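Long-range contact in tryptophan synthase alpha chain (Aquifex aeolicus, PDB 2EKC), which probably cleaves indoleglycerol phosphate to indole and glyceraldehyde 3-phosphate, as the alpha subunit of an alpha2-beta2 tryptophan synthase: residues Met1-Thr9 against Arg89-Leu98. Residues are numbered along the deposited sequence; the frame is centred on the assembly and turned at random.
Sequences MGRISDKFT and RKEFPDIPFL
Arg89 and Arg3 meet as a parallel stack of guanidinium groups: the planes are 1° apart, their centres 3.6 Å, and the two chains run past each other in opposite directions. Arg3 gets there by an extended chain from CG to NE, whereas Arg89 folds back at its second and third torsions. Asp124 probably offsets the like charges, since its carboxylate forms salt bridges with both arginines. Arg89 is further fixed end-on, NH1 and NH2 both donating to Ile95 O (2.9 Å from NH1) in the guanidinium plane, and the ring of Phe97 lies against the face opposite Arg3. Next along the chain, Pro93 O accepts from Arg3 NE at 2.7 Å, with an N-H...O angle of 154°; the bond from Arg3 NH2 is weak. Asp94 contributes its carbonyl: a single water donates to both Asp94 O and Arg3 O, bridging the backbones. At Ile95, CD1 comes within 3.7 Å of Lys7 NZ, whose charge is paired with Glu10. Pro96 is the apolar centre of the contact. Its CG lies 3.2 Å from Arg3 O and also meets Lys7 CB, while its CB packs on Ile4 CG1 at 3.9 Å. Leu98 ends the series, CD2 against CD1 of Ile4 at 3.9 Å, the side chains roughly perpendicular. Helix 3-14, the extra helix before the first strand in TrpA alpha subunits, thus packs across the N-terminal end of the eight-stranded TIM barrel, against the loop from helix 78-91 into strand 97-100, where Leu98 pairs with neighbouring strand 47-51 and its side chain approaches Glu49, a predicted catalytic residue.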
loop_
_atom_site.group_PDB
_atom_site.type_symbol
_atom_site.label_atom_id
_atom_site.label_comp_id
_atom_site.label_asym_id
_atom_site.label_seq_id
_atom_site.Cartn_x
_atom_site.Cartn_y
_atom_site.Cartn_z
ATOM N N MET A 1 1.555 5.276 -15.944
ATOM C CA MET A 1 1.477 4.024 -16.742
ATOM C C MET A 1 0.124 3.318 -16.567
ATOM O O MET A 1 -0.883 3.739 -17.145
ATOM C CB MET A 1 2.633 3.094 -16.342
ATOM C CG MET A 1 2.847 1.880 -17.242
ATOM S SD MET A 1 1.906 0.408 -16.766
ATOM C CE MET A 1 0.887 0.141 -18.230
ATOM N N GLY A 2 0.102 2.266 -15.755
ATOM C CA GLY A 2 -1.117 1.502 -15.555
ATOM C C GLY A 2 -2.200 2.075 -14.662
ATOM O O GLY A 2 -2.468 3.277 -14.667
ATOM N N ARG A 3 -2.822 1.194 -13.886
ATOM C CA ARG A 3 -3.910 1.574 -12.992
ATOM C C ARG A 3 -3.549 2.665 -11.991
ATOM O O ARG A 3 -4.399 3.471 -11.624
ATOM C CB ARG A 3 -4.433 0.350 -12.231
ATOM C CG ARG A 3 -5.095 -0.722 -13.091
ATOM C CD ARG A 3 -5.911 -1.677 -12.219
ATOM N NE ARG A 3 -6.631 -2.680 -12.999
ATOM C CZ ARG A 3 -6.081 -3.787 -13.491
ATOM N NH1 ARG A 3 -4.796 -4.042 -13.280
ATOM N NH2 ARG A 3 -6.820 -4.640 -14.192
ATOM N N ILE A 4 -2.300 2.685 -11.537
ATOM C CA ILE A 4 -1.882 3.692 -10.569
ATOM C C ILE A 4 -1.940 5.084 -11.183
ATOM O O ILE A 4 -2.566 5.989 -10.632
ATOM C CB ILE A 4 -0.453 3.417 -10.055
ATOM C CG1 ILE A 4 -0.427 2.087 -9.295
ATOM C CG2 ILE A 4 0.001 4.551 -9.151
ATOM C CD1 ILE A 4 0.946 1.667 -8.826
ATOM N N SER A 5 -1.283 5.259 -12.324
ATOM C CA SER A 5 -1.297 6.551 -12.992
ATOM C C SER A 5 -2.715 6.951 -13.381
ATOM O O SER A 5 -3.102 8.105 -13.197
ATOM C CB SER A 5 -0.407 6.519 -14.232
ATOM O OG SER A 5 0.954 6.559 -13.851
ATOM N N ASP A 6 -3.491 6.007 -13.913
ATOM C CA ASP A 6 -4.866 6.312 -14.300
ATOM C C ASP A 6 -5.658 6.806 -13.092
ATOM O O ASP A 6 -6.398 7.785 -13.178
ATOM C CB ASP A 6 -5.581 5.083 -14.872
ATOM C CG ASP A 6 -4.967 4.584 -16.172
ATOM O OD1 ASP A 6 -4.303 5.372 -16.872
ATOM O OD2 ASP A 6 -5.171 3.395 -16.497
ATOM N N LYS A 7 -5.504 6.123 -11.962
ATOM C CA LYS A 7 -6.237 6.502 -10.756
ATOM C C LYS A 7 -5.912 7.907 -10.267
ATOM O O LYS A 7 -6.814 8.675 -9.934
ATOM C CB LYS A 7 -5.976 5.500 -9.629
ATOM C CG LYS A 7 -6.747 5.811 -8.346
ATOM C CD LYS A 7 -8.262 5.839 -8.577
ATOM C CE LYS A 7 -8.793 4.473 -8.985
ATOM N NZ LYS A 7 -10.269 4.486 -9.207
ATOM N N PHE A 8 -4.630 8.248 -10.205
ATOM C CA PHE A 8 -4.243 9.578 -9.746
ATOM C C PHE A 8 -4.713 10.661 -10.716
ATOM O O PHE A 8 -5.059 11.771 -10.309
ATOM C CB PHE A 8 -2.726 9.651 -9.534
ATOM C CG PHE A 8 -2.287 9.150 -8.181
ATOM C CD1 PHE A 8 -2.666 9.826 -7.023
ATOM C CD2 PHE A 8 -1.513 7.999 -8.063
ATOM C CE1 PHE A 8 -2.280 9.367 -5.763
ATOM C CE2 PHE A 8 -1.119 7.527 -6.803
ATOM C CZ PHE A 8 -1.504 8.214 -5.653
ATOM N N THR A 9 -4.735 10.340 -12.003
ATOM C CA THR A 9 -5.206 11.303 -12.989
ATOM C C THR A 9 -6.702 11.500 -12.759
ATOM O O THR A 9 -7.221 12.614 -12.846
ATOM C CB THR A 9 -4.953 10.789 -14.417
ATOM O OG1 THR A 9 -3.544 10.738 -14.644
ATOM C CG2 THR A 9 -5.603 11.705 -15.451
ATOM N N ARG A 89 -10.200 -8.394 -8.015
ATOM C CA ARG A 89 -9.961 -7.788 -9.315
ATOM C C ARG A 89 -11.191 -7.874 -10.217
ATOM O O ARG A 89 -11.471 -6.952 -10.984
ATOM C CB ARG A 89 -8.767 -8.461 -10.001
ATOM C CG ARG A 89 -8.517 -7.976 -11.428
ATOM C CD ARG A 89 -8.415 -6.459 -11.472
ATOM N NE ARG A 89 -7.192 -5.967 -10.845
ATOM C CZ ARG A 89 -7.110 -4.829 -10.165
ATOM N NH1 ARG A 89 -8.183 -4.060 -10.012
ATOM N NH2 ARG A 89 -5.947 -4.450 -9.648
ATOM N N LYS A 90 -11.931 -8.973 -10.118
ATOM C CA LYS A 90 -13.117 -9.150 -10.945
ATOM C C LYS A 90 -14.225 -8.166 -10.580
ATOM O O LYS A 90 -14.984 -7.731 -11.443
ATOM C CB LYS A 90 -13.645 -10.585 -10.825
ATOM C CG LYS A 90 -12.604 -11.656 -11.121
ATOM C CD LYS A 90 -13.242 -12.984 -11.544
ATOM C CE LYS A 90 -14.205 -13.529 -10.500
ATOM N NZ LYS A 90 -13.529 -13.916 -9.236
ATOM N N GLU A 91 -14.300 -7.801 -9.304
ATOM C CA GLU A 91 -15.330 -6.882 -8.830
ATOM C C GLU A 91 -14.932 -5.413 -8.903
ATOM O O GLU A 91 -15.791 -4.542 -9.004
ATOM C CB GLU A 91 -15.706 -7.232 -7.392
ATOM C CG GLU A 91 -16.050 -8.691 -7.196
ATOM C CD GLU A 91 -16.254 -9.045 -5.741
ATOM O OE1 GLU A 91 -17.201 -8.513 -5.127
ATOM O OE2 GLU A 91 -15.461 -9.852 -5.211
ATOM N N PHE A 92 -13.634 -5.138 -8.842
ATOM C CA PHE A 92 -13.136 -3.766 -8.889
ATOM C C PHE A 92 -12.035 -3.687 -9.942
ATOM O O PHE A 92 -10.850 -3.628 -9.621
ATOM C CB PHE A 92 -12.605 -3.375 -7.508
ATOM C CG PHE A 92 -13.638 -3.473 -6.425
ATOM C CD1 PHE A 92 -14.468 -2.397 -6.138
ATOM C CD2 PHE A 92 -13.819 -4.659 -5.725
ATOM C CE1 PHE A 92 -15.465 -2.501 -5.172
ATOM C CE2 PHE A 92 -14.814 -4.773 -4.755
ATOM C CZ PHE A 92 -15.638 -3.691 -4.479
ATOM N N PRO A 93 -12.428 -3.677 -11.225
ATOM C CA PRO A 93 -11.541 -3.622 -12.389
ATOM C C PRO A 93 -10.461 -2.550 -12.450
ATOM O O PRO A 93 -9.358 -2.819 -12.915
ATOM C CB PRO A 93 -12.516 -3.490 -13.560
ATOM C CG PRO A 93 -13.737 -4.178 -13.070
ATOM C CD PRO A 93 -13.838 -3.665 -11.655
ATOM N N ASP A 94 -10.764 -1.344 -11.984
ATOM C CA ASP A 94 -9.800 -0.258 -12.090
ATOM C C ASP A 94 -9.052 0.180 -10.833
ATOM O O ASP A 94 -8.203 1.063 -10.909
ATOM C CB ASP A 94 -10.486 0.951 -12.724
ATOM C CG ASP A 94 -11.362 0.565 -13.904
ATOM O OD1 ASP A 94 -10.860 -0.125 -14.822
ATOM O OD2 ASP A 94 -12.553 0.946 -13.910
ATOM N N ILE A 95 -9.356 -0.419 -9.688
ATOM C CA ILE A 95 -8.667 -0.054 -8.451
ATOM C C ILE A 95 -7.260 -0.658 -8.426
ATOM O O ILE A 95 -7.094 -1.875 -8.523
ATOM C CB ILE A 95 -9.427 -0.560 -7.193
ATOM C CG1 ILE A 95 -10.835 0.045 -7.141
ATOM C CG2 ILE A 95 -8.627 -0.219 -5.929
ATOM C CD1 ILE A 95 -10.868 1.557 -7.063
ATOM N N PRO A 96 -6.226 0.186 -8.307
ATOM C CA PRO A 96 -4.851 -0.324 -8.270
ATOM C C PRO A 96 -4.636 -1.233 -7.055
ATOM O O PRO A 96 -5.046 -0.889 -5.943
ATOM C CB PRO A 96 -4.013 0.950 -8.163
ATOM C CG PRO A 96 -4.858 1.974 -8.820
ATOM C CD PRO A 96 -6.235 1.659 -8.307
ATOM N N PHE A 97 -4.000 -2.383 -7.272
ATOM C CA PHE A 97 -3.699 -3.331 -6.202
ATOM C C PHE A 97 -2.187 -3.362 -5.980
ATOM O O PHE A 97 -1.424 -3.637 -6.909
ATOM C CB PHE A 97 -4.145 -4.757 -6.567
ATOM C CG PHE A 97 -5.637 -4.983 -6.518
ATOM C CD1 PHE A 97 -6.524 -3.938 -6.298
ATOM C CD2 PHE A 97 -6.150 -6.265 -6.721
ATOM C CE1 PHE A 97 -7.899 -4.158 -6.281
ATOM C CE2 PHE A 97 -7.523 -6.500 -6.710
ATOM C CZ PHE A 97 -8.401 -5.442 -6.489
ATOM N N LEU A 98 -1.759 -3.093 -4.751
ATOM C CA LEU A 98 -0.338 -3.116 -4.413
ATOM C C LEU A 98 -0.092 -4.253 -3.437
ATOM O O LEU A 98 -0.681 -4.286 -2.350
ATOM C CB LEU A 98 0.092 -1.804 -3.756
ATOM C CG LEU A 98 0.105 -0.527 -4.588
ATOM C CD1 LEU A 98 0.558 0.623 -3.706
ATOM C CD2 LEU A 98 1.031 -0.690 -5.782
HETATM O O HOH W 1 -7.098 3.001 -12.231
#